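Local coordinates for protein hepatocyte growth factor-regulated tyrosine kinase substrate (Drosophila melanogaster, PDB 1DVP) that binds ubiquitin and phosphatidylinositol, is essential for endosome membrane invagination and multivesicular body formation, and promotes degradation of activated tyrosine kinase receptors, at residues C30-F44 with S68-V81. Numbering follows the deposited sequence.
Sequences CDEINQKDVTPKNAF and SIVKNCGAPVHEEV
Ile-33 and Ile-69 meet inside the VHS domain, a right-handed superhelix of helices. Two helix pairs make the contact: 30-34 packs on 68-72, and 40-44 packs on 74-81. The axes of these short segments cross at -51° and -58°. The tight part is apolar and buried. CD1 of Ile-33 sits 3.7 Å from CG2 of Ile-69, the two side chains crossing at about a right angle. The CG2 branch of Ile-33, anti to its own backbone N, reaches CG2 of Val-77 at 3.9 Å. One turn back, CB of Cys-30 packs on SG of Cys-73 at 3.8 Å. Phe-173 of the second subunit also packs on Cys-30. At the other end, CG2 of Val-81 stands over the centre of the Phe-44 ring, a CH-pi contact 4.1 Å from the centroid. Phe-90 of helix 84-96 touches both residues.

The side toward solvent is more exposed and more polar. Pro-40 lays its CG on CB of Pro-76. Next to it, Glu-80 bends at chi2 (74°), which puts its carboxylate across the aliphatic start of Lys-41, with OE1 of Glu-80 3.2 Å from CG of Lys-41. A water joins the two helices by donating to O of Lys-41 at 2.7 Å and to OE1 of Glu-80 at 2.9 Å. With an alanine in place of Glu-80, this water would probably lose its second acceptor, and CB and CG of Lys-41 their cover. The ammonium takes no part: NZ of Lys-41 stays 5.9 Å from OE1 of Glu-80.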
loop_
_atom_site.group_PDB
_atom_site.type_symbol
_atom_site.label_atom_id
_atom_site.label_comp_id
_atom_site.label_asym_id
_atom_site.label_seq_id
_atom_site.Cartn_x
_atom_site.Cartn_y
_atom_site.Cartn_z
ATOM N N CYS A 30 -4.512 17.844 16.902
ATOM C CA CYS A 30 -5.733 17.078 16.626
ATOM C C CYS A 30 -5.866 15.870 17.548
ATOM O O CYS A 30 -6.927 15.638 18.096
ATOM C CB CYS A 30 -5.752 16.640 15.165
ATOM S SG CYS A 30 -5.844 18.063 14.078
ATOM N N ASP A 31 -4.802 15.089 17.714
ATOM C CA ASP A 31 -4.838 13.942 18.633
ATOM C C ASP A 31 -5.134 14.375 20.090
ATOM O O ASP A 31 -5.945 13.742 20.791
ATOM C CB ASP A 31 -3.498 13.185 18.587
ATOM C CG ASP A 31 -3.372 12.294 17.335
ATOM O OD1 ASP A 31 -4.429 11.922 16.765
ATOM O OD2 ASP A 31 -2.233 11.970 16.955
ATOM N N GLU A 32 -4.466 15.448 20.558
ATOM C CA GLU A 32 -4.692 15.912 21.941
ATOM C C GLU A 32 -6.168 16.237 22.165
ATOM O O GLU A 32 -6.688 15.953 23.232
ATOM C CB GLU A 32 -3.812 17.133 22.300
ATOM C CG GLU A 32 -2.318 16.835 22.148
ATOM C CD GLU A 32 -1.346 18.015 22.368
ATOM O OE1 GLU A 32 -1.333 19.008 21.590
ATOM O OE2 GLU A 32 -0.551 17.906 23.326
ATOM N N ILE A 33 -6.855 16.790 21.170
ATOM C CA ILE A 33 -8.266 17.109 21.346
ATOM C C ILE A 33 -9.106 15.826 21.312
ATOM O O ILE A 33 -9.974 15.583 22.178
ATOM C CB ILE A 33 -8.751 18.080 20.248
ATOM C CG1 ILE A 33 -8.004 19.414 20.379
ATOM C CG2 ILE A 33 -10.261 18.271 20.340
ATOM C CD1 ILE A 33 -8.415 20.474 19.277
ATOM N N ASN A 34 -8.815 14.995 20.323
ATOM C CA ASN A 34 -9.515 13.729 20.142
ATOM C C ASN A 34 -9.364 12.837 21.380
ATOM O O ASN A 34 -10.308 12.177 21.777
ATOM C CB ASN A 34 -8.979 13.028 18.886
ATOM C CG ASN A 34 -9.451 13.702 17.565
ATOM O OD1 ASN A 34 -8.839 13.502 16.528
ATOM N ND2 ASN A 34 -10.534 14.474 17.616
ATOM N N GLN A 35 -8.183 12.851 22.006
ATOM C CA GLN A 35 -7.963 12.022 23.190
ATOM C C GLN A 35 -8.352 12.673 24.537
ATOM O O GLN A 35 -8.134 12.104 25.590
ATOM C CB GLN A 35 -6.506 11.535 23.217
ATOM C CG GLN A 35 -6.225 10.474 22.137
ATOM C CD GLN A 35 -4.763 10.006 22.076
ATOM O OE1 GLN A 35 -3.832 10.827 21.964
ATOM N NE2 GLN A 35 -4.555 8.664 22.128
ATOM N N LYS A 36 -8.937 13.863 24.480
ATOM C CA LYS A 36 -9.361 14.619 25.661
ATOM C C LYS A 36 -8.229 15.195 26.536
ATOM O O LYS A 36 -8.407 15.403 27.743
ATOM C CB LYS A 36 -10.278 13.763 26.542
ATOM C CG LYS A 36 -11.317 12.937 25.801
ATOM C CD LYS A 36 -12.451 13.775 25.281
ATOM C CE LYS A 36 -13.740 12.937 25.189
ATOM N NZ LYS A 36 -13.753 11.966 24.055
ATOM N N ASP A 37 -7.056 15.425 25.970
ATOM C CA ASP A 37 -5.985 16.023 26.766
ATOM C C ASP A 37 -6.375 17.489 26.980
ATOM O O ASP A 37 -6.043 18.112 27.978
ATOM C CB ASP A 37 -4.653 15.985 26.023
ATOM C CG ASP A 37 -3.986 14.641 26.064
ATOM O OD1 ASP A 37 -4.495 13.725 26.750
ATOM O OD2 ASP A 37 -2.930 14.505 25.399
ATOM N N VAL A 38 -7.091 18.033 26.011
ATOM C CA VAL A 38 -7.512 19.415 26.057
ATOM C C VAL A 38 -8.928 19.505 25.504
ATOM O O VAL A 38 -9.280 18.803 24.544
ATOM C CB VAL A 38 -6.529 20.319 25.228
ATOM C CG1 VAL A 38 -6.643 20.009 23.722
ATOM C CG2 VAL A 38 -6.802 21.793 25.515
ATOM N N THR A 39 -9.744 20.357 26.113
ATOM C CA THR A 39 -11.116 20.520 25.655
ATOM C C THR A 39 -11.232 21.360 24.386
ATOM O O THR A 39 -10.348 22.154 24.063
ATOM C CB THR A 39 -12.036 21.198 26.738
ATOM O OG1 THR A 39 -11.834 22.616 26.724
ATOM C CG2 THR A 39 -11.729 20.629 28.134
ATOM N N PRO A 40 -12.332 21.172 23.640
ATOM C CA PRO A 40 -12.581 21.927 22.406
ATOM C C PRO A 40 -12.654 23.427 22.736
ATOM O O PRO A 40 -12.233 24.271 21.958
ATOM C CB PRO A 40 -13.925 21.366 21.933
ATOM C CG PRO A 40 -13.839 19.919 22.358
ATOM C CD PRO A 40 -13.266 20.031 23.752
ATOM N N LYS A 41 -13.186 23.752 23.908
ATOM C CA LYS A 41 -13.302 25.154 24.294
ATOM C C LYS A 41 -11.975 25.802 24.552
ATOM O O LYS A 41 -11.699 26.886 24.049
ATOM C CB LYS A 41 -14.169 25.303 25.534
ATOM C CG LYS A 41 -14.793 26.676 25.637
ATOM C CD LYS A 41 -16.077 26.604 26.448
ATOM C CE LYS A 41 -15.761 26.390 27.872
ATOM N NZ LYS A 41 -15.056 27.595 28.361
ATOM N N ASN A 42 -11.152 25.142 25.347
ATOM C CA ASN A 42 -9.840 25.681 25.664
ATOM C C ASN A 42 -8.971 25.765 24.391
ATOM O O ASN A 42 -8.235 26.739 24.185
ATOM C CB ASN A 42 -9.173 24.816 26.756
ATOM C CG ASN A 42 -9.743 25.098 28.159
ATOM O OD1 ASN A 42 -9.548 24.314 29.100
ATOM N ND2 ASN A 42 -10.447 26.205 28.293
ATOM N N ALA A 43 -9.063 24.753 23.536
ATOM C CA ALA A 43 -8.282 24.764 22.300
ATOM C C ALA A 43 -8.694 25.921 21.416
ATOM O O ALA A 43 -7.841 26.656 20.911
ATOM C CB ALA A 43 -8.456 23.491 21.557
ATOM N N PHE A 44 -10.001 26.097 21.245
ATOM C CA PHE A 44 -10.484 27.156 20.386
ATOM C C PHE A 44 -10.177 28.567 20.869
ATOM O O PHE A 44 -9.995 29.467 20.045
ATOM C CB PHE A 44 -11.984 27.008 20.130
ATOM C CG PHE A 44 -12.506 27.963 19.100
ATOM C CD1 PHE A 44 -11.791 28.198 17.936
ATOM C CD2 PHE A 44 -13.741 28.597 19.269
ATOM C CE1 PHE A 44 -12.291 29.036 16.958
ATOM C CE2 PHE A 44 -14.250 29.443 18.286
ATOM C CZ PHE A 44 -13.520 29.662 17.126
ATOM N N SER A 68 -7.811 22.417 10.426
ATOM C CA SER A 68 -7.457 21.049 10.771
ATOM C C SER A 68 -8.253 20.427 11.890
ATOM O O SER A 68 -8.607 19.257 11.787
ATOM C CB SER A 68 -5.963 20.949 11.117
ATOM O OG SER A 68 -5.201 21.328 10.009
ATOM N N ILE A 69 -8.519 21.159 12.968
ATOM C CA ILE A 69 -9.288 20.515 14.034
ATOM C C ILE A 69 -10.764 20.382 13.641
ATOM O O ILE A 69 -11.440 19.443 14.050
ATOM C CB ILE A 69 -9.128 21.250 15.422
ATOM C CG1 ILE A 69 -9.697 22.675 15.368
ATOM C CG2 ILE A 69 -7.645 21.325 15.798
ATOM C CD1 ILE A 69 -9.823 23.325 16.777
ATOM N N VAL A 70 -11.254 21.309 12.817
ATOM C CA VAL A 70 -12.636 21.237 12.385
ATOM C C VAL A 70 -12.707 20.021 11.510
ATOM O O VAL A 70 -13.660 19.244 11.546
ATOM C CB VAL A 70 -13.066 22.484 11.552
ATOM C CG1 VAL A 70 -14.389 22.177 10.755
ATOM C CG2 VAL A 70 -13.312 23.649 12.478
ATOM N N LYS A 71 -11.691 19.840 10.690
ATOM C CA LYS A 71 -11.702 18.694 9.818
ATOM C C LYS A 71 -11.390 17.329 10.496
ATOM O O LYS A 71 -11.970 16.292 10.115
ATOM C CB LYS A 71 -10.729 18.920 8.677
ATOM C CG LYS A 71 -10.621 17.758 7.756
ATOM C CD LYS A 71 -10.090 18.196 6.437
ATOM C CE LYS A 71 -8.621 17.833 6.328
ATOM N NZ LYS A 71 -8.113 18.273 4.990
ATOM N N ASN A 72 -10.482 17.331 11.472
ATOM C CA ASN A 72 -10.065 16.087 12.115
ATOM C C ASN A 72 -10.595 15.780 13.503
ATOM O O ASN A 72 -10.269 14.733 14.050
ATOM C CB ASN A 72 -8.526 16.026 12.207
ATOM C CG ASN A 72 -7.880 16.020 10.857
ATOM O OD1 ASN A 72 -8.442 15.486 9.892
ATOM N ND2 ASN A 72 -6.708 16.607 10.766
ATOM N N CYS A 73 -11.386 16.673 14.086
ATOM C CA CYS A 73 -11.845 16.422 15.447
ATOM C C CYS A 73 -13.371 16.263 15.717
ATOM O O CYS A 73 -13.794 16.171 16.870
ATOM C CB CYS A 73 -11.213 17.479 16.363
ATOM S SG CYS A 73 -9.352 17.431 16.265
ATOM N N GLY A 74 -14.155 16.203 14.644
ATOM C CA GLY A 74 -15.599 15.990 14.726
ATOM C C GLY A 74 -16.537 16.943 15.469
ATOM O O GLY A 74 -16.259 18.114 15.693
ATOM N N ALA A 75 -17.680 16.404 15.865
ATOM C CA ALA A 75 -18.705 17.193 16.544
ATOM C C ALA A 75 -18.253 17.949 17.779
ATOM O O ALA A 75 -18.675 19.080 17.980
ATOM C CB ALA A 75 -19.920 16.307 16.878
ATOM N N PRO A 76 -17.394 17.357 18.626
ATOM C CA PRO A 76 -16.999 18.148 19.799
ATOM C C PRO A 76 -16.456 19.551 19.414
ATOM O O PRO A 76 -16.715 20.555 20.093
ATOM C CB PRO A 76 -15.940 17.268 20.455
ATOM C CG PRO A 76 -16.423 15.894 20.160
ATOM C CD PRO A 76 -16.832 16.000 18.695
ATOM N N VAL A 77 -15.716 19.600 18.305
ATOM C CA VAL A 77 -15.148 20.845 17.829
ATOM C C VAL A 77 -16.179 21.653 17.024
ATOM O O VAL A 77 -16.268 22.861 17.163
ATOM C CB VAL A 77 -13.858 20.558 16.981
ATOM C CG1 VAL A 77 -13.469 21.757 16.141
ATOM C CG2 VAL A 77 -12.717 20.183 17.922
ATOM N N HIS A 78 -16.961 20.976 16.200
ATOM C CA HIS A 78 -17.962 21.645 15.378
ATOM C C HIS A 78 -18.958 22.430 16.216
ATOM O O HIS A 78 -19.353 23.535 15.870
ATOM C CB HIS A 78 -18.695 20.615 14.519
ATOM C CG HIS A 78 -17.782 19.829 13.619
ATOM N ND1 HIS A 78 -18.183 18.684 12.965
ATOM C CD2 HIS A 78 -16.495 20.045 13.248
ATOM C CE1 HIS A 78 -17.182 18.230 12.230
ATOM N NE2 HIS A 78 -16.150 19.040 12.383
ATOM N N GLU A 79 -19.346 21.859 17.339
ATOM C CA GLU A 79 -20.306 22.517 18.202
ATOM C C GLU A 79 -19.698 23.696 18.933
ATOM O O GLU A 79 -20.373 24.704 19.147
ATOM C CB GLU A 79 -20.875 21.498 19.179
ATOM C CG GLU A 79 -21.727 20.478 18.463
ATOM C CD GLU A 79 -21.861 19.175 19.215
ATOM O OE1 GLU A 79 -22.426 18.229 18.623
ATOM O OE2 GLU A 79 -21.405 19.084 20.381
ATOM N N GLU A 80 -18.428 23.580 19.298
ATOM C CA GLU A 80 -17.744 24.653 19.995
ATOM C C GLU A 80 -17.536 25.812 19.055
ATOM O O GLU A 80 -17.698 26.965 19.438
ATOM C CB GLU A 80 -16.356 24.210 20.482
ATOM C CG GLU A 80 -15.479 25.388 20.940
ATOM C CD GLU A 80 -15.911 25.960 22.285
ATOM O OE1 GLU A 80 -15.674 27.159 22.557
ATOM O OE2 GLU A 80 -16.484 25.196 23.086
ATOM N N VAL A 81 -17.180 25.478 17.818
ATOM C CA VAL A 81 -16.869 26.463 16.796
ATOM C C VAL A 81 -17.992 27.199 16.032
ATOM O O VAL A 81 -18.012 28.438 16.007
ATOM C CB VAL A 81 -15.914 25.833 15.744
ATOM C CG1 VAL A 81 -15.721 26.767 14.584
ATOM C CG2 VAL A 81 -14.568 25.484 16.397
HETATM O O HOH W 1 -13.348 28.811 23.085
#